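Local coordinates for protein geranyltranstransferase (Agrobacterium tumefaciens, PDB 2H8O) that probably catalyses the condensation of geranyl diphosphate with isopentenyl diphosphate to give farnesyl diphosphate, as a mainly helical polyprenyl synthetase, at residues T37-R42 and K86-F91; P90-E95 and F228-G233; V97-G102 and E311-Y316; A232-A237 and A242-L247. All coordinates share one frame; numbering follows the deposited sequence.

Contact 1 of 4, residues T37-R42 and K86-F91; sequences TNFETR and KRLRPF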
loop_
_atom_site.group_PDB
_atom_site.type_symbol
_atom_site.label_atom_id
_atom_site.label_comp_id
_atom_site.label_asym_id
_atom_site.label_seq_id
_atom_site.Cartn_x
_atom_site.Cartn_y
_atom_site.Cartn_z
ATOM N N THR A 37 -0.236 33.005 14.468
ATOM C CA THR A 37 -0.421 32.275 15.728
ATOM C C THR A 37 -1.625 31.330 15.622
ATOM O O THR A 37 -1.569 30.188 16.072
ATOM C CB THR A 37 -0.624 33.227 16.923
ATOM O OG1 THR A 37 0.509 34.098 17.050
ATOM C CG2 THR A 37 -0.795 32.447 18.213
ATOM N N ASN A 38 -2.711 31.811 15.022
ATOM C CA ASN A 38 -3.891 30.975 14.811
ATOM C C ASN A 38 -3.525 29.669 14.098
ATOM O O ASN A 38 -3.878 28.581 14.567
ATOM C CB ASN A 38 -4.959 31.737 14.028
ATOM C CG ASN A 38 -6.315 31.055 14.055
ATOM O OD1 ASN A 38 -6.725 30.491 15.066
ATOM N ND2 ASN A 38 -7.030 31.138 12.942
ATOM N N PHE A 39 -2.797 29.779 12.991
ATOM C CA PHE A 39 -2.344 28.596 12.273
ATOM C C PHE A 39 -1.405 27.729 13.113
ATOM O O PHE A 39 -1.610 26.525 13.193
ATOM C CB PHE A 39 -1.654 28.955 10.952
ATOM C CG PHE A 39 -0.910 27.806 10.350
ATOM C CD1 PHE A 39 -1.576 26.840 9.622
ATOM C CD2 PHE A 39 0.441 27.655 10.566
ATOM C CE1 PHE A 39 -0.903 25.773 9.081
ATOM C CE2 PHE A 39 1.121 26.572 10.038
ATOM C CZ PHE A 39 0.454 25.633 9.298
ATOM N N GLU A 40 -0.381 28.337 13.717
ATOM C CA GLU A 40 0.659 27.564 14.418
ATOM C C GLU A 40 0.035 26.766 15.547
ATOM O O GLU A 40 0.396 25.609 15.780
ATOM C CB GLU A 40 1.733 28.483 14.996
ATOM C CG GLU A 40 2.474 29.339 13.959
ATOM C CD GLU A 40 3.898 28.883 13.714
ATOM O OE1 GLU A 40 4.076 27.926 12.927
ATOM O OE2 GLU A 40 4.834 29.490 14.290
ATOM N N THR A 41 -0.893 27.403 16.250
ATOM C CA THR A 41 -1.594 26.785 17.364
ATOM C C THR A 41 -2.470 25.628 16.886
ATOM O O THR A 41 -2.442 24.539 17.478
ATOM C CB THR A 41 -2.438 27.843 18.134
ATOM O OG1 THR A 41 -1.561 28.813 18.722
ATOM C CG2 THR A 41 -3.254 27.216 19.260
ATOM N N ARG A 42 -3.233 25.837 15.821
ATOM C CA ARG A 42 -4.054 24.761 15.278
ATOM C C ARG A 42 -3.194 23.638 14.710
ATOM O O ARG A 42 -3.562 22.476 14.810
ATOM C CB ARG A 42 -5.034 25.278 14.228
ATOM C CG ARG A 42 -5.967 24.199 13.670
ATOM C CD ARG A 42 -6.820 23.521 14.730
ATOM N NE ARG A 42 -7.612 24.534 15.408
ATOM C CZ ARG A 42 -8.736 25.060 14.931
ATOM N NH1 ARG A 42 -9.255 24.647 13.790
ATOM N NH2 ARG A 42 -9.360 26.000 15.619
ATOM N N LYS A 86 5.931 17.901 11.324
ATOM C CA LYS A 86 4.973 18.784 11.969
ATOM C C LYS A 86 3.488 18.497 11.648
ATOM O O LYS A 86 2.606 19.219 12.126
ATOM C CB LYS A 86 5.309 20.240 11.611
ATOM C CG LYS A 86 6.702 20.690 12.091
ATOM C CD LYS A 86 7.005 20.264 13.519
ATOM C CE LYS A 86 8.124 21.091 14.152
ATOM N NZ LYS A 86 7.620 22.405 14.671
ATOM N N ARG A 87 3.213 17.446 10.877
ATOM C CA ARG A 87 1.860 16.965 10.642
ATOM C C ARG A 87 1.003 17.936 9.805
ATOM O O ARG A 87 -0.205 18.007 9.964
ATOM C CB ARG A 87 1.139 16.617 11.952
ATOM C CG ARG A 87 1.986 15.889 12.971
ATOM C CD ARG A 87 2.582 14.571 12.476
ATOM N NE ARG A 87 3.323 13.951 13.563
ATOM C CZ ARG A 87 4.105 12.878 13.463
ATOM N NH1 ARG A 87 4.288 12.273 12.302
ATOM N NH2 ARG A 87 4.731 12.436 14.550
ATOM N N LEU A 88 1.629 18.610 8.853
ATOM C CA LEU A 88 0.885 19.472 7.929
ATOM C C LEU A 88 -0.172 18.708 7.141
ATOM O O LEU A 88 -1.261 19.229 6.878
ATOM C CB LEU A 88 1.847 20.163 6.962
ATOM C CG LEU A 88 1.185 21.048 5.921
ATOM C CD1 LEU A 88 0.457 22.204 6.588
ATOM C CD2 LEU A 88 2.204 21.545 4.898
ATOM N N ARG A 89 0.147 17.493 6.697
ATOM C CA ARG A 89 -0.808 16.768 5.851
ATOM C C ARG A 89 -2.122 16.419 6.613
ATOM O O ARG A 89 -3.215 16.739 6.133
ATOM C CB ARG A 89 -0.137 15.568 5.178
ATOM C CG ARG A 89 0.879 16.064 4.154
ATOM C CD ARG A 89 1.866 15.010 3.704
ATOM N NE ARG A 89 2.957 15.597 2.917
ATOM C CZ ARG A 89 3.977 16.270 3.438
ATOM N NH1 ARG A 89 4.084 16.457 4.761
ATOM N NH2 ARG A 89 4.911 16.761 2.642
ATOM N N PRO A 90 -2.020 15.800 7.808
ATOM C CA PRO A 90 -3.230 15.655 8.615
ATOM C C PRO A 90 -3.945 16.971 8.935
ATOM O O PRO A 90 -5.169 17.008 8.961
ATOM C CB PRO A 90 -2.737 14.999 9.908
ATOM C CG PRO A 90 -1.368 14.659 9.722
ATOM C CD PRO A 90 -0.865 15.104 8.403
ATOM N N PHE A 91 -3.184 18.035 9.182
ATOM C CA PHE A 91 -3.768 19.338 9.438
ATOM C C PHE A 91 -4.702 19.718 8.294
ATOM O O PHE A 91 -5.845 20.166 8.506
ATOM C CB PHE A 91 -2.679 20.398 9.606
ATOM C CG PHE A 91 -3.193 21.792 9.571
ATOM C CD1 PHE A 91 -3.519 22.466 10.736
ATOM C CD2 PHE A 91 -3.373 22.444 8.358
ATOM C CE1 PHE A 91 -4.004 23.775 10.670
ATOM C CE2 PHE A 91 -3.862 23.740 8.314
ATOM C CZ PHE A 91 -4.164 24.389 9.453
#

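Contact 2 of 4, residues P90-E95 and F228-G233; sequences PFLVIE and FACEAG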
loop_
_atom_site.group_PDB
_atom_site.type_symbol
_atom_site.label_atom_id
_atom_site.label_comp_id
_atom_site.label_asym_id
_atom_site.label_seq_id
_atom_site.Cartn_x
_atom_site.Cartn_y
_atom_site.Cartn_z
ATOM N N PRO A 90 -2.020 15.800 7.808
ATOM C CA PRO A 90 -3.230 15.655 8.615
ATOM C C PRO A 90 -3.945 16.971 8.935
ATOM O O PRO A 90 -5.169 17.008 8.961
ATOM C CB PRO A 90 -2.737 14.999 9.908
ATOM C CG PRO A 90 -1.368 14.659 9.722
ATOM C CD PRO A 90 -0.865 15.104 8.403
ATOM N N PHE A 91 -3.184 18.035 9.182
ATOM C CA PHE A 91 -3.768 19.338 9.438
ATOM C C PHE A 91 -4.702 19.718 8.294
ATOM O O PHE A 91 -5.845 20.166 8.506
ATOM C CB PHE A 91 -2.679 20.398 9.606
ATOM C CG PHE A 91 -3.193 21.792 9.571
ATOM C CD1 PHE A 91 -3.519 22.466 10.736
ATOM C CD2 PHE A 91 -3.373 22.444 8.358
ATOM C CE1 PHE A 91 -4.004 23.775 10.670
ATOM C CE2 PHE A 91 -3.862 23.740 8.314
ATOM C CZ PHE A 91 -4.164 24.389 9.453
ATOM N N LEU A 92 -4.211 19.539 7.065
ATOM C CA LEU A 92 -4.970 19.942 5.888
ATOM C C LEU A 92 -6.240 19.097 5.719
ATOM O O LEU A 92 -7.315 19.623 5.369
ATOM C CB LEU A 92 -4.094 19.895 4.628
ATOM C CG LEU A 92 -2.974 20.950 4.573
ATOM C CD1 LEU A 92 -1.954 20.598 3.484
ATOM C CD2 LEU A 92 -3.543 22.350 4.360
ATOM N N VAL A 93 -6.146 17.799 5.985
ATOM C CA VAL A 93 -7.329 16.933 5.951
ATOM C C VAL A 93 -8.385 17.392 6.982
ATOM O O VAL A 93 -9.571 17.645 6.655
ATOM C CB VAL A 93 -6.974 15.466 6.179
ATOM C CG1 VAL A 93 -8.260 14.627 6.206
ATOM C CG2 VAL A 93 -6.002 14.959 5.093
ATOM N N ILE A 94 -7.942 17.519 8.222
ATOM C CA ILE A 94 -8.813 17.926 9.322
ATOM C C ILE A 94 -9.489 19.260 9.005
ATOM O O ILE A 94 -10.694 19.434 9.215
ATOM C CB ILE A 94 -7.992 18.022 10.633
ATOM C CG1 ILE A 94 -7.568 16.612 11.098
ATOM C CG2 ILE A 94 -8.801 18.739 11.734
ATOM C CD1 ILE A 94 -6.453 16.598 12.105
ATOM N N GLU A 95 -8.707 20.221 8.522
ATOM C CA GLU A 95 -9.247 21.574 8.307
ATOM C C GLU A 95 -10.100 21.689 7.032
ATOM O O GLU A 95 -11.037 22.474 6.982
ATOM C CB GLU A 95 -8.141 22.624 8.393
ATOM C CG GLU A 95 -7.514 22.707 9.815
ATOM C CD GLU A 95 -8.551 23.039 10.925
ATOM O OE1 GLU A 95 -9.532 23.776 10.651
ATOM O OE2 GLU A 95 -8.378 22.600 12.100
ATOM N N PHE A 228 -4.126 15.811 -2.393
ATOM C CA PHE A 228 -4.988 14.810 -1.809
ATOM C C PHE A 228 -5.498 15.279 -0.431
ATOM O O PHE A 228 -6.677 15.107 -0.115
ATOM C CB PHE A 228 -4.263 13.469 -1.658
ATOM C CG PHE A 228 -5.020 12.494 -0.801
ATOM C CD1 PHE A 228 -6.005 11.676 -1.339
ATOM C CD2 PHE A 228 -4.787 12.435 0.560
ATOM C CE1 PHE A 228 -6.735 10.824 -0.528
ATOM C CE2 PHE A 228 -5.521 11.584 1.384
ATOM C CZ PHE A 228 -6.492 10.780 0.846
ATOM N N ALA A 229 -4.623 15.835 0.402
ATOM C CA ALA A 229 -5.026 16.212 1.765
ATOM C C ALA A 229 -6.227 17.152 1.760
ATOM O O ALA A 229 -7.142 17.028 2.555
ATOM C CB ALA A 229 -3.868 16.871 2.489
ATOM N N CYS A 230 -6.206 18.094 0.838
ATOM C CA CYS A 230 -7.262 19.098 0.731
ATOM C C CYS A 230 -8.491 18.553 0.040
ATOM O O CYS A 230 -9.602 18.770 0.484
ATOM C CB CYS A 230 -6.736 20.299 -0.015
ATOM S SG CYS A 230 -5.437 21.173 0.926
ATOM N N GLU A 231 -8.281 17.837 -1.059
ATOM C CA GLU A 231 -9.396 17.230 -1.786
ATOM C C GLU A 231 -10.150 16.217 -0.927
ATOM O O GLU A 231 -11.370 16.082 -1.032
ATOM C CB GLU A 231 -8.922 16.616 -3.120
ATOM C CG GLU A 231 -10.065 16.119 -4.019
ATOM C CD GLU A 231 -9.604 15.535 -5.330
ATOM O OE1 GLU A 231 -8.391 15.518 -5.581
ATOM O OE2 GLU A 231 -10.471 15.121 -6.132
ATOM N N ALA A 232 -9.415 15.514 -0.061
ATOM C CA ALA A 232 -10.012 14.528 0.838
ATOM C C ALA A 232 -11.127 15.097 1.703
ATOM O O ALA A 232 -12.089 14.394 2.014
ATOM C CB ALA A 232 -8.943 13.899 1.723
ATOM N N GLY A 233 -10.994 16.352 2.120
ATOM C CA GLY A 233 -12.028 16.965 2.941
ATOM C C GLY A 233 -13.365 17.013 2.226
ATOM O O GLY A 233 -14.420 16.731 2.818
#

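Contact 3 of 4, residues V97-G102 and E311-Y316; sequences VALLGG and ELLAPY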
loop_
_atom_site.group_PDB
_atom_site.type_symbol
_atom_site.label_atom_id
_atom_site.label_comp_id
_atom_site.label_asym_id
_atom_site.label_seq_id
_atom_site.Cartn_x
_atom_site.Cartn_y
_atom_site.Cartn_z
ATOM N N VAL A 97 -11.959 19.143 6.028
ATOM C CA VAL A 97 -13.182 18.541 6.529
ATOM C C VAL A 97 -13.993 19.573 7.340
ATOM O O VAL A 97 -15.209 19.696 7.142
ATOM C CB VAL A 97 -12.902 17.280 7.370
ATOM C CG1 VAL A 97 -14.185 16.777 8.018
ATOM C CG2 VAL A 97 -12.280 16.159 6.494
ATOM N N ALA A 98 -13.341 20.327 8.231
ATOM C CA ALA A 98 -14.031 21.326 9.057
ATOM C C ALA A 98 -14.647 22.435 8.204
ATOM O O ALA A 98 -15.792 22.856 8.454
ATOM C CB ALA A 98 -13.086 21.929 10.065
ATOM N N LEU A 99 -13.886 22.907 7.214
ATOM C CA LEU A 99 -14.363 23.945 6.307
ATOM C C LEU A 99 -15.686 23.576 5.668
ATOM O O LEU A 99 -16.576 24.442 5.528
ATOM C CB LEU A 99 -13.342 24.230 5.204
ATOM C CG LEU A 99 -13.733 25.288 4.174
ATOM C CD1 LEU A 99 -13.701 26.685 4.785
ATOM C CD2 LEU A 99 -12.823 25.167 2.952
ATOM N N LEU A 100 -15.804 22.307 5.279
ATOM C CA LEU A 100 -16.939 21.789 4.500
ATOM C C LEU A 100 -17.990 21.078 5.369
ATOM O O LEU A 100 -18.929 20.481 4.840
ATOM C CB LEU A 100 -16.418 20.847 3.407
ATOM C CG LEU A 100 -15.425 21.489 2.428
ATOM C CD1 LEU A 100 -14.847 20.519 1.378
ATOM C CD2 LEU A 100 -16.107 22.666 1.741
ATOM N N GLY A 101 -17.814 21.133 6.682
ATOM C CA GLY A 101 -18.781 20.602 7.634
ATOM C C GLY A 101 -18.888 19.091 7.743
ATOM O O GLY A 101 -19.914 18.579 8.231
ATOM N N GLY A 102 -17.832 18.384 7.346
ATOM C CA GLY A 102 -17.795 16.921 7.440
ATOM C C GLY A 102 -17.526 16.439 8.847
ATOM O O GLY A 102 -17.346 17.243 9.763
ATOM N N GLU A 311 -8.202 33.346 -2.840
ATOM C CA GLU A 311 -9.355 33.639 -3.664
ATOM C C GLU A 311 -10.236 32.393 -3.847
ATOM O O GLU A 311 -11.465 32.501 -3.910
ATOM C CB GLU A 311 -8.900 34.207 -5.015
ATOM C CG GLU A 311 -9.963 34.932 -5.777
ATOM C CD GLU A 311 -9.413 35.721 -6.988
ATOM O OE1 GLU A 311 -10.209 36.059 -7.895
ATOM O OE2 GLU A 311 -8.182 35.988 -7.050
ATOM N N LEU A 312 -9.616 31.212 -3.924
ATOM C CA LEU A 312 -10.375 29.979 -4.092
ATOM C C LEU A 312 -11.320 29.734 -2.943
ATOM O O LEU A 312 -12.382 29.173 -3.133
ATOM C CB LEU A 312 -9.455 28.760 -4.253
ATOM C CG LEU A 312 -8.792 28.619 -5.613
ATOM C CD1 LEU A 312 -7.590 27.653 -5.563
ATOM C CD2 LEU A 312 -9.828 28.153 -6.646
ATOM N N LEU A 313 -10.926 30.142 -1.737
ATOM C CA LEU A 313 -11.752 29.881 -0.566
ATOM C C LEU A 313 -12.595 31.068 -0.128
ATOM O O LEU A 313 -13.274 30.991 0.904
ATOM C CB LEU A 313 -10.865 29.437 0.598
ATOM C CG LEU A 313 -10.082 28.149 0.348
ATOM C CD1 LEU A 313 -9.468 27.629 1.679
ATOM C CD2 LEU A 313 -10.913 27.050 -0.347
ATOM N N ALA A 314 -12.572 32.141 -0.913
ATOM C CA ALA A 314 -13.356 33.339 -0.636
ATOM C C ALA A 314 -14.814 33.033 -0.338
ATOM O O ALA A 314 -15.386 33.636 0.579
ATOM C CB ALA A 314 -13.263 34.310 -1.815
ATOM N N PRO A 315 -15.438 32.118 -1.104
ATOM C CA PRO A 315 -16.878 31.920 -0.879
ATOM C C PRO A 315 -17.269 31.415 0.514
ATOM O O PRO A 315 -18.431 31.552 0.902
ATOM C CB PRO A 315 -17.262 30.881 -1.941
ATOM C CG PRO A 315 -16.230 31.018 -2.990
ATOM C CD PRO A 315 -14.962 31.295 -2.231
ATOM N N TYR A 316 -16.320 30.847 1.257
ATOM C CA TYR A 316 -16.591 30.336 2.601
ATOM C C TYR A 316 -16.431 31.379 3.700
ATOM O O TYR A 316 -16.699 31.072 4.858
ATOM C CB TYR A 316 -15.696 29.125 2.905
ATOM C CG TYR A 316 -15.896 28.031 1.902
ATOM C CD1 TYR A 316 -16.937 27.113 2.029
ATOM C CD2 TYR A 316 -15.057 27.929 0.800
ATOM C CE1 TYR A 316 -17.130 26.113 1.070
ATOM C CE2 TYR A 316 -15.244 26.947 -0.149
ATOM C CZ TYR A 316 -16.285 26.051 -0.015
ATOM O OH TYR A 316 -16.433 25.087 -0.988
#

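Contact 4 of 4, residues A232-A237 and A242-L247; sequences AGAIIA and AERQRL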
loop_
_atom_site.group_PDB
_atom_site.type_symbol
_atom_site.label_atom_id
_atom_site.label_comp_id
_atom_site.label_asym_id
_atom_site.label_seq_id
_atom_site.Cartn_x
_atom_site.Cartn_y
_atom_site.Cartn_z
ATOM N N ALA A 232 -9.415 15.514 -0.061
ATOM C CA ALA A 232 -10.012 14.528 0.838
ATOM C C ALA A 232 -11.127 15.097 1.703
ATOM O O ALA A 232 -12.089 14.394 2.014
ATOM C CB ALA A 232 -8.943 13.899 1.723
ATOM N N GLY A 233 -10.994 16.352 2.120
ATOM C CA GLY A 233 -12.028 16.965 2.941
ATOM C C GLY A 233 -13.365 17.013 2.226
ATOM O O GLY A 233 -14.420 16.731 2.818
ATOM N N ALA A 234 -13.325 17.381 0.943
ATOM C CA ALA A 234 -14.509 17.390 0.089
ATOM C C ALA A 234 -15.077 15.983 -0.107
ATOM O O ALA A 234 -16.291 15.786 -0.041
ATOM C CB ALA A 234 -14.190 18.030 -1.255
ATOM N N ILE A 235 -14.212 14.991 -0.316
ATOM C CA ILE A 235 -14.685 13.612 -0.451
ATOM C C ILE A 235 -15.368 13.132 0.846
ATOM O O ILE A 235 -16.463 12.551 0.831
ATOM C CB ILE A 235 -13.532 12.657 -0.822
ATOM C CG1 ILE A 235 -12.979 13.033 -2.189
ATOM C CG2 ILE A 235 -14.022 11.217 -0.814
ATOM C CD1 ILE A 235 -11.778 12.219 -2.563
ATOM N N ILE A 236 -14.728 13.401 1.973
ATOM C CA ILE A 236 -15.250 13.018 3.283
ATOM C C ILE A 236 -16.581 13.740 3.570
ATOM O O ILE A 236 -17.488 13.155 4.132
ATOM C CB ILE A 236 -14.225 13.363 4.371
ATOM C CG1 ILE A 236 -12.995 12.430 4.267
ATOM C CG2 ILE A 236 -14.872 13.310 5.776
ATOM C CD1 ILE A 236 -11.748 12.930 5.039
ATOM N N ALA A 237 -16.661 15.011 3.203
ATOM C CA ALA A 237 -17.853 15.831 3.495
ATOM C C ALA A 237 -19.016 15.505 2.556
ATOM O O ALA A 237 -20.153 15.945 2.799
ATOM C CB ALA A 237 -17.514 17.304 3.427
ATOM N N ALA A 242 -18.101 20.425 -7.981
ATOM C CA ALA A 242 -17.530 21.765 -8.024
ATOM C C ALA A 242 -16.679 22.065 -6.809
ATOM O O ALA A 242 -15.596 22.617 -6.927
ATOM C CB ALA A 242 -18.643 22.805 -8.132
ATOM N N GLU A 243 -17.200 21.703 -5.648
ATOM C CA GLU A 243 -16.540 21.968 -4.379
ATOM C C GLU A 243 -15.321 21.056 -4.200
ATOM O O GLU A 243 -14.272 21.484 -3.706
ATOM C CB GLU A 243 -17.534 21.750 -3.259
ATOM C CG GLU A 243 -17.000 22.001 -1.906
ATOM C CD GLU A 243 -18.110 22.246 -0.915
ATOM O OE1 GLU A 243 -18.678 21.243 -0.421
ATOM O OE2 GLU A 243 -18.417 23.433 -0.622
ATOM N N ARG A 244 -15.464 19.798 -4.596
ATOM C CA ARG A 244 -14.318 18.889 -4.616
ATOM C C ARG A 244 -13.202 19.447 -5.515
ATOM O O ARG A 244 -12.047 19.474 -5.118
ATOM C CB ARG A 244 -14.750 17.498 -5.054
ATOM C CG ARG A 244 -13.616 16.515 -5.126
ATOM C CD ARG A 244 -14.104 15.113 -5.303
ATOM N NE ARG A 244 -12.990 14.224 -5.639
ATOM C CZ ARG A 244 -13.114 12.922 -5.864
ATOM N NH1 ARG A 244 -14.295 12.315 -5.756
ATOM N NH2 ARG A 244 -12.035 12.218 -6.200
ATOM N N GLN A 245 -13.545 19.907 -6.721
ATOM C CA GLN A 245 -12.552 20.540 -7.594
ATOM C C GLN A 245 -11.915 21.762 -6.955
ATOM O O GLN A 245 -10.722 21.968 -7.100
ATOM C CB GLN A 245 -13.134 20.937 -8.978
ATOM C CG GLN A 245 -13.309 19.792 -9.914
ATOM C CD GLN A 245 -12.060 18.961 -10.026
ATOM O OE1 GLN A 245 -10.996 19.477 -10.329
ATOM N NE2 GLN A 245 -12.165 17.672 -9.685
ATOM N N ARG A 246 -12.718 22.589 -6.292
ATOM C CA ARG A 246 -12.227 23.794 -5.624
ATOM C C ARG A 246 -11.152 23.413 -4.590
ATOM O O ARG A 246 -10.064 24.011 -4.552
ATOM C CB ARG A 246 -13.376 24.539 -4.945
ATOM C CG ARG A 246 -12.966 25.823 -4.236
ATOM C CD ARG A 246 -14.180 26.674 -3.825
ATOM N NE ARG A 246 -14.959 27.050 -5.022
ATOM C CZ ARG A 246 -14.707 28.089 -5.831
ATOM N NH1 ARG A 246 -13.727 28.956 -5.585
ATOM N NH2 ARG A 246 -15.471 28.289 -6.901
ATOM N N LEU A 247 -11.460 22.428 -3.754
ATOM C CA LEU A 247 -10.493 22.023 -2.717
ATOM C C LEU A 247 -9.249 21.361 -3.307
ATOM O O LEU A 247 -8.143 21.593 -2.818
ATOM C CB LEU A 247 -11.151 21.174 -1.620
ATOM C CG LEU A 247 -11.692 21.971 -0.423
ATOM C CD1 LEU A 247 -10.551 22.580 0.388
ATOM C CD2 LEU A 247 -12.667 23.068 -0.849
#

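Contact 1 of 4, residues T37-R42 and K86-F91
Arg42 and Phe39, one turn apart on helix 34-57, meet the ring of Phe91 on helix 88-99 in different ways. Arg42 CB lies at the edge of that ring and in its plane, 4.0 Å from Phe91 CE1. The next carbon is closer: Arg42 CG stands 3.6 Å from Phe91 CE1. From there the chain leaves the ring, because chi2 (59°) and chi3 (58°) turn it away toward the acids. At its tip Arg42 is taken up by them, NE by Glu45 and NH1 by Glu95, both in salt bridges, so a charged end is tied down beside an apolar base. Phe39 comes over one face of the same ring. With its CG anti to the backbone N, it presents the CD1-CE1 edge, and Phe39 CE1 comes within 3.6 Å of Phe91 CZ, nearer the rim than the middle. The ring centroids of Phe39 and Phe91 are 5.0 Å apart and their planes make 72°, a T-shaped stack. Leu88 CD1 touches more loosely, 4.4 Å from Phe39 CZ at its edge. Ile322 and Ala326 of helix 321-331 add to this aromatic cluster, which joins three helices of the all-alpha class prenyl synthase fold.

Contact 2 of 4, residues P90-E95 and F228-G233
Val93 and Leu92 flank Ala229, a small residue, consistent with the close approach of the two helices. Ala229 CB sits 3.7 Å from Leu92 CB and 3.9 Å from Val93 CG2, lying against both larger side chains. The backbones nearly meet here: the CA atoms of Val93 and Ala229 are 4.8 Å apart. Val93 CA points its hydrogen at Ala229 O in a CA-H...O contact of 3.4 Å, with an angle of 141° at the hydrogen. The contact is notable in that Ala229 O is buried without a conventional hydrogen-bond partner; Gly233 N, which might have served it in a regular alpha-helical turn, bonds to Cys230 O instead. Val93 CG2, anti to its own carbonyl carbon, also lies 3.5 Å from Ala229 O. To the other side of Ala229, Cys230 SG rests 4.1 Å from Leu92 CD2.

In the next shell, Leu114 of helix 104-125 packs on both Val93 and Ala229, and Leu323 covers Leu92. Cys230 O, already bonded to Gly233 N, also receives a hydrogen bond from Ser96 OG. The axes of these short segments approach to 7.4 Å and run nearly parallel, crossing at -19°, a close pairing of core helices within the all-alpha bundle of the isoprenoid synthases.

Contact 3 of 4, residues V97-G102 and E311-Y316
Leu99 and Tyr316 mark the nearest backbone approach, 7.7 Å between CA atoms, at the last residue of helix 88-99 and in a 3-10 segment that takes in 314-316 and follows the end of helix 295-312. Leu99 lies across the base and one face of the Tyr316 side chain. Its CG is anti to the backbone N (chi1 179°), which extends both methyls toward the tyrosine: CD1 reaches Tyr316 CB at 3.7 Å, while CD2 stands over one face of the ring, 4.3 Å from the centroid and 14° off the normal, a CH-pi contact. The two side chains cross at about a right angle; one methyl covers the face, toward the rim, while the other rests at CB. Leu99 CD2 also leans on Leu313 CD2, 4.3 Å away, which brings Leu313, near the end of helix 295-312, into the same apolar cluster.

The first helix closes with a Schellman motif. Gly101, with positive phi, is the C-prime residue: its N bonds to Ala98 O, and Gly102 N reaches back to Val97 O at 2.9 Å. This turn leaves Leu100 immediately before the reversal, and the end of its side chain reaches the ring. Leu100 CD2 approaches Tyr316 CE1 obliquely at 3.7 Å and lies equally near Tyr316 OH.

The hydroxyl is not left to that apolar neighbour. Tyr316 OH is hydrogen-bonded to Glu243 OE2 of helix 241-267, so the phenol joins two helix ends to a third helix. The same helix supplies Arg246, whose NH1 bonds to Leu312 O, and Phe250, which packs on Leu313.

Contact 4 of 4, residues A232-A237 and A242-L247
Ala234 faces Arg244 across an alpha-alpha hairpin, in which helices 211-237 and 241-267 follow each other through a very short turn and return antiparallel, their segment axes 155° apart and 8.4 Å from each other. The tight part is formed by Ala234 and Ile235 with Arg244. Ala234 CB presses against Arg244 CA at 3.5 Å and lies 3.9 Å from Arg244 CB, so one methyl rests directly on the opposite backbone. Arg244 is fully extended, its CG anti to the backbone N (chi1 179°), so that its guanidinium lies face-on to Ile235. Ile235 thus provides an apolar floor for a charged group: its CD1 lies over the centre of one guanidinium face, 3.6 Å from Arg244 CZ, and its CG1 comes equally close to Arg244 NE. That NE is in a salt bridge with Glu231, and NH2 too is hydrogen-bonded just beyond the segments; together these bonds would restrain the rotation of the flat group.

Packing slackens one turn farther along helix 241-267, where Ala234 CB is 4.4 Å from Leu247 CB. Glu243, partly exposed like Arg244, belongs to this looser side as well: it is directed to the first helix but makes only a distant approach. It turns its OE1 to Ser239 OG of the connecting turn, and the same turn provides Asn240 OD1 for Glu243 N.

Overall arrangement
Helix 88-99 runs through contacts 1, 2 and 3, from its first turn to its last, and helix 211-237 joins contact 2 to contact 4. Contact 2 is the most central and wholly buried, relying on small residues and backbone proximity. Contact 1 is partly buried and aromatic, with its charge shared between Glu45 and Glu95, the latter a member of contact 2. Contact 4 is also buried, though farther from the centre than contact 2, and sets a guanidinium on apolar packing; contact 3 is partly buried and lies farthest out. These two are linked: Tyr316 of contact 3 meets Glu243 of contact 4, and Leu100 packs on Ala234. The centres of contacts 1 and 4 lie about 20 Å apart, without touching.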